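Local coordinates for cytochrome c, 1 heme-binding site (Geobacter sulfurreducens, PDB 4RLR), which binds a single heme and probably transfers electrons, as a low-potential monoheme cytochrome essential for accepting electrons from an electrode, at residues G19-D24 / Q44-D49. Numbering follows the deposited sequence.
Sequences GCHGAD and QGMRMD. With HEM (protoporphyrin IX containing Fe), chain B.
His21, followed from CB to NE2, joins the loop 44-49 to the heme. His21 CB lies 3.4 Å from Met46 O, and chi1 of -69° sets CG anti to the carbonyl carbon. His21 ND1 then donates to Met46 O at 2.7 Å, with the acceptor only 2° out of the ring plane, which fixes the ring's rotation and would probably make the imidazole a stronger donor to iron. CE1 has Met46 SD at the ring edge, whereas Met48 SD sits over one face, 4.2 Å from the centroid of the His21 ring. His21 NE2 binds the heme FE at 2.0 Å; the iron's other axial ligand is Met84 SD. Cys20 SG, 2.2 Å from HEM CAC, marks the covalent attachment of a CXXCH cytochrome c motif. Backbone hydrogen bonds from Gly45 N to Cys20 O (2.9 Å) and Met48 N to His21 O (173° at the hydrogen) hold loop 44-49 against residues 20-21. Gln44, bent at chi2, donates an N-H from NE2 to Gly19 O, 3.0 Å away, while OE1 accepts from a water also bound by Gly22 N and Asp24 N; an alanine here removes both amide contacts and would probably leave Gly19 O and that water less firmly held. In sequence the loop follows helix 36-40 and precedes helix 51-55, whose Leu54 touches Met48; Phe13 of helix 5-16 touches both His21 and Met48.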
ATOM      1  N   GLY A  19     -10.926   3.388  -5.473  1.00 22.98           N
ATOM      2  CA  GLY A  19     -11.401   3.618  -6.824  1.00 23.10           C
ATOM      3  C   GLY A  19     -10.788   2.671  -7.850  1.00 21.70           C
ATOM      4  O   GLY A  19     -11.396   2.344  -8.869  1.00 22.25           O
ATOM      5  N   CYS A  20      -9.564   2.234  -7.589  1.00 22.59           N
ATOM      6  CA  CYS A  20      -8.771   1.451  -8.568  1.00 19.08           C
ATOM      7  C   CYS A  20      -8.292   0.159  -7.927  1.00 17.56           C
ATOM      8  O   CYS A  20      -7.609  -0.656  -8.556  1.00 18.53           O
ATOM      9  CB  CYS A  20      -7.555   2.263  -9.035  1.00 21.22           C
ATOM     10  SG  CYS A  20      -7.929   3.833  -9.751  1.00 24.34           S
ATOM     11  N   HIS A  21      -8.604  -0.007  -6.649  1.00 18.20           N
ATOM     12  CA  HIS A  21      -8.144  -1.165  -5.904  1.00 18.55           C
ATOM     13  C   HIS A  21      -9.295  -1.814  -5.110  1.00 18.48           C
ATOM     14  O   HIS A  21      -9.051  -2.461  -4.104  1.00 16.47           O
ATOM     15  CB  HIS A  21      -6.998  -0.795  -4.960  1.00 17.26           C
ATOM     16  CG  HIS A  21      -5.710  -0.435  -5.638  1.00 17.72           C
ATOM     17  ND1 HIS A  21      -4.893  -1.366  -6.238  1.00 17.26           N
ATOM     18  CD2 HIS A  21      -5.069   0.749  -5.760  1.00 17.79           C
ATOM     19  CE1 HIS A  21      -3.819  -0.769  -6.713  1.00 17.89           C
ATOM     20  NE2 HIS A  21      -3.894   0.519  -6.430  1.00 15.51           N
ATOM     21  N   GLY A  22     -10.538  -1.644  -5.569  1.00 20.18           N
ATOM     22  CA  GLY A  22     -11.682  -2.256  -4.910  1.00 22.92           C
ATOM     23  C   GLY A  22     -12.496  -3.251  -5.717  1.00 23.25           C
ATOM     24  O   GLY A  22     -11.970  -4.218  -6.254  1.00 25.57           O
ATOM     25  N   ALA A  23     -13.804  -3.029  -5.793  1.00 26.85           N
ATOM     26  CA  ALA A  23     -14.715  -4.005  -6.404  1.00 26.85           C
ATOM     27  C   ALA A  23     -14.495  -4.221  -7.898  1.00 27.64           C
ATOM     28  O   ALA A  23     -14.866  -5.273  -8.422  1.00 27.46           O
ATOM     29  CB  ALA A  23     -16.148  -3.596  -6.174  1.00 29.13           C
ATOM     30  N   ASP A  24     -13.911  -3.233  -8.576  1.00 25.25           N
ATOM     31  CA  ASP A  24     -13.694  -3.329 -10.013  1.00 25.74           C
ATOM     32  C   ASP A  24     -12.288  -3.744 -10.405  1.00 25.38           C
ATOM     33  O   ASP A  24     -11.963  -3.790 -11.607  1.00 24.11           O
ATOM     34  CB  ASP A  24     -14.029  -2.010 -10.687  1.00 28.62           C
ATOM     35  CG  ASP A  24     -15.511  -1.704 -10.619  1.00 33.82           C
ATOM     36  OD1 ASP A  24     -16.323  -2.616 -10.886  1.00 32.73           O
ATOM     37  OD2 ASP A  24     -15.860  -0.569 -10.254  1.00 39.61           O
ATOM     38  N   GLN A  44      -7.873   0.025 -13.728  1.00 21.39           N
ATOM     39  CA  GLN A  44      -7.870  -0.745 -12.487  1.00 20.68           C
ATOM     40  C   GLN A  44      -6.599  -1.553 -12.209  1.00 22.61           C
ATOM     41  O   GLN A  44      -5.993  -2.094 -13.120  1.00 20.75           O
ATOM     42  CB  GLN A  44      -9.022  -1.728 -12.497  1.00 21.02           C
ATOM     43  CG  GLN A  44     -10.382  -1.071 -12.579  1.00 24.04           C
ATOM     44  CD  GLN A  44     -10.724  -0.346 -11.308  1.00 21.36           C
ATOM     45  OE1 GLN A  44     -10.529  -0.872 -10.214  1.00 18.41           O
ATOM     46  NE2 GLN A  44     -11.234   0.869 -11.441  1.00 23.72           N
ATOM     47  N   GLY A  45      -6.231  -1.638 -10.927  1.00 18.59           N
ATOM     48  CA  GLY A  45      -5.164  -2.480 -10.476  1.00 18.58           C
ATOM     49  C   GLY A  45      -5.691  -3.763  -9.877  1.00 20.36           C
ATOM     50  O   GLY A  45      -6.512  -4.465 -10.501  1.00 23.35           O
ATOM     51  N   MET A  46      -5.212  -4.080  -8.680  1.00 19.53           N
ATOM     52  CA  MET A  46      -5.648  -5.270  -7.950  1.00 19.60           C
ATOM     53  C   MET A  46      -6.240  -4.900  -6.580  1.00 19.27           C
ATOM     54  O   MET A  46      -5.937  -3.834  -6.012  1.00 15.59           O
ATOM     55  CB  MET A  46      -4.506  -6.270  -7.779  1.00 23.74           C
ATOM     56  CG  MET A  46      -3.358  -5.830  -6.875  1.00 22.44           C
ATOM     57  SD  MET A  46      -2.405  -4.420  -7.410  1.00 21.19           S
ATOM     58  CE  MET A  46      -1.652  -4.990  -8.937  1.00 21.95           C
ATOM     59  N   ARG A  47      -7.119  -5.778  -6.102  1.00 20.30           N
ATOM     60  CA  ARG A  47      -7.878  -5.578  -4.869  1.00 18.90           C
ATOM     61  C   ARG A  47      -6.998  -5.346  -3.663  1.00 17.96           C
ATOM     62  O   ARG A  47      -6.110  -6.136  -3.381  1.00 18.20           O
ATOM     63  CB  ARG A  47      -8.774  -6.806  -4.601  1.00 20.65           C
ATOM     64  CG  ARG A  47      -9.647  -6.663  -3.376  1.00 19.30           C
ATOM     65  CD  ARG A  47     -10.632  -7.827  -3.266  1.00 20.31           C
ATOM     66  NE  ARG A  47     -11.650  -7.486  -2.295  1.00 24.90           N
ATOM     67  CZ  ARG A  47     -12.530  -8.328  -1.767  1.00 25.31           C
ATOM     68  NH1 ARG A  47     -12.516  -9.623  -2.091  1.00 22.32           N
ATOM     69  NH2 ARG A  47     -13.425  -7.858  -0.911  1.00 26.54           N
ATOM     70  N   MET A  48      -7.255  -4.251  -2.950  1.00 17.85           N
ATOM     71  CA  MET A  48      -6.578  -3.972  -1.686  1.00 19.28           C
ATOM     72  C   MET A  48      -7.565  -3.422  -0.640  1.00 17.46           C
ATOM     73  O   MET A  48      -7.168  -2.827   0.339  1.00 19.18           O
ATOM     74  CB  MET A  48      -5.475  -2.936  -1.909  1.00 18.33           C
ATOM     75  CG  MET A  48      -4.324  -3.426  -2.685  1.00 19.38           C
ATOM     76  SD  MET A  48      -3.052  -2.173  -2.809  1.00 20.03           S
ATOM     77  CE  MET A  48      -2.172  -2.830  -4.196  1.00 21.40           C
ATOM     78  N   ASP A  49      -8.852  -3.614  -0.869  1.00 20.38           N
ATOM     79  CA  ASP A  49      -9.882  -2.921  -0.069  1.00 20.91           C
ATOM     80  C   ASP A  49     -10.380  -3.692   1.161  1.00 21.02           C
ATOM     81  O   ASP A  49     -11.433  -3.388   1.706  1.00 22.50           O
ATOM     82  CB  ASP A  49     -11.066  -2.495  -0.951  1.00 23.37           C
ATOM     83  CG  ASP A  49     -11.842  -3.666  -1.511  1.00 18.49           C
ATOM     84  OD1 ASP A  49     -11.485  -4.826  -1.253  1.00 20.10           O
ATOM     85  OD2 ASP A  49     -12.837  -3.432  -2.190  1.00 23.22           O
TER
HETATM   86  CHA HEM B 201      -0.471  -0.565  -8.162  1.00 20.02           C
HETATM   87  CHB HEM B 201      -1.191   1.089  -3.679  1.00 16.52           C
HETATM   88  CHC HEM B 201      -4.150   4.378  -5.593  1.00 19.56           C
HETATM   89  CHD HEM B 201      -3.910   2.372  -9.930  1.00 18.80           C
HETATM   90  C1A HEM B 201      -0.359  -0.327  -6.807  1.00 18.97           C
HETATM   91  C2A HEM B 201       0.582  -0.992  -5.949  1.00 17.72           C
HETATM   92  C3A HEM B 201       0.393  -0.544  -4.707  1.00 19.71           C
HETATM   93  C4A HEM B 201      -0.672   0.421  -4.745  1.00 17.63           C
HETATM   94  CMA HEM B 201       1.137  -0.971  -3.435  1.00 20.25           C
HETATM   95  CAA HEM B 201       1.610  -2.026  -6.436  1.00 20.91           C
HETATM   96  CBA HEM B 201       1.102  -3.466  -6.398  1.00 19.09           C
HETATM   97  CGA HEM B 201       2.276  -4.365  -6.751  1.00 22.62           C
HETATM   98  O1A HEM B 201       3.127  -4.671  -5.890  1.00 21.30           O
HETATM   99  O2A HEM B 201       2.369  -4.771  -7.916  1.00 20.02           O
HETATM  100  C1B HEM B 201      -2.077   2.130  -3.820  1.00 18.17           C
HETATM  101  C2B HEM B 201      -2.513   2.971  -2.753  1.00 16.63           C
HETATM  102  C3B HEM B 201      -3.325   3.891  -3.271  1.00 17.85           C
HETATM  103  C4B HEM B 201      -3.409   3.647  -4.690  1.00 20.09           C
HETATM  104  CMB HEM B 201      -2.077   2.718  -1.312  1.00 17.28           C
HETATM  105  CAB HEM B 201      -4.039   5.043  -2.558  1.00 19.30           C
HETATM  106  CBB HEM B 201      -3.285   5.819  -1.738  1.00 19.36           C
HETATM  107  C1C HEM B 201      -4.364   4.087  -6.909  1.00 19.68           C
HETATM  108  C2C HEM B 201      -5.257   4.834  -7.760  1.00 19.79           C
HETATM  109  C3C HEM B 201      -5.217   4.270  -8.979  1.00 20.13           C
HETATM  110  C4C HEM B 201      -4.257   3.188  -8.908  1.00 18.46           C
HETATM  111  CMC HEM B 201      -6.128   6.008  -7.256  1.00 22.76           C
HETATM  112  CAC HEM B 201      -5.949   4.671 -10.292  1.00 21.53           C
HETATM  113  CBC HEM B 201      -6.216   5.964 -10.582  1.00 23.42           C
HETATM  114  C1D HEM B 201      -2.991   1.365  -9.835  1.00 18.99           C
HETATM  115  C2D HEM B 201      -2.682   0.480 -10.925  1.00 21.22           C
HETATM  116  C3D HEM B 201      -1.606  -0.450 -10.380  1.00 20.58           C
HETATM  117  C4D HEM B 201      -1.382  -0.014  -9.018  1.00 18.00           C
HETATM  118  CMD HEM B 201      -3.344   0.491 -12.326  1.00 23.50           C
HETATM  119  CAD HEM B 201      -0.908  -1.600 -11.114  1.00 22.38           C
HETATM  120  CBD HEM B 201       0.136  -1.062 -12.084  1.00 21.53           C
HETATM  121  CGD HEM B 201       1.293  -0.540 -11.272  1.00 21.33           C
HETATM  122  O1D HEM B 201       2.014  -1.308 -10.592  1.00 22.87           O
HETATM  123  O2D HEM B 201       1.497   0.681 -11.304  1.00 23.80           O
HETATM  124  NA  HEM B 201      -1.097   0.554  -6.052  1.00 16.00           N
HETATM  125  NB  HEM B 201      -2.621   2.575  -4.994  1.00 17.07           N
HETATM  126  NC  HEM B 201      -3.745   3.103  -7.652  1.00 17.77           N
HETATM  127  ND  HEM B 201      -2.212   1.054  -8.731  1.00 20.18           N
HETATM  128 FE   HEM B 201      -2.465   1.828  -6.776  1.00 18.04          FE
HETATM  129  O   HOH W   1     -11.862  -0.990  -8.110  1.00 19.34           O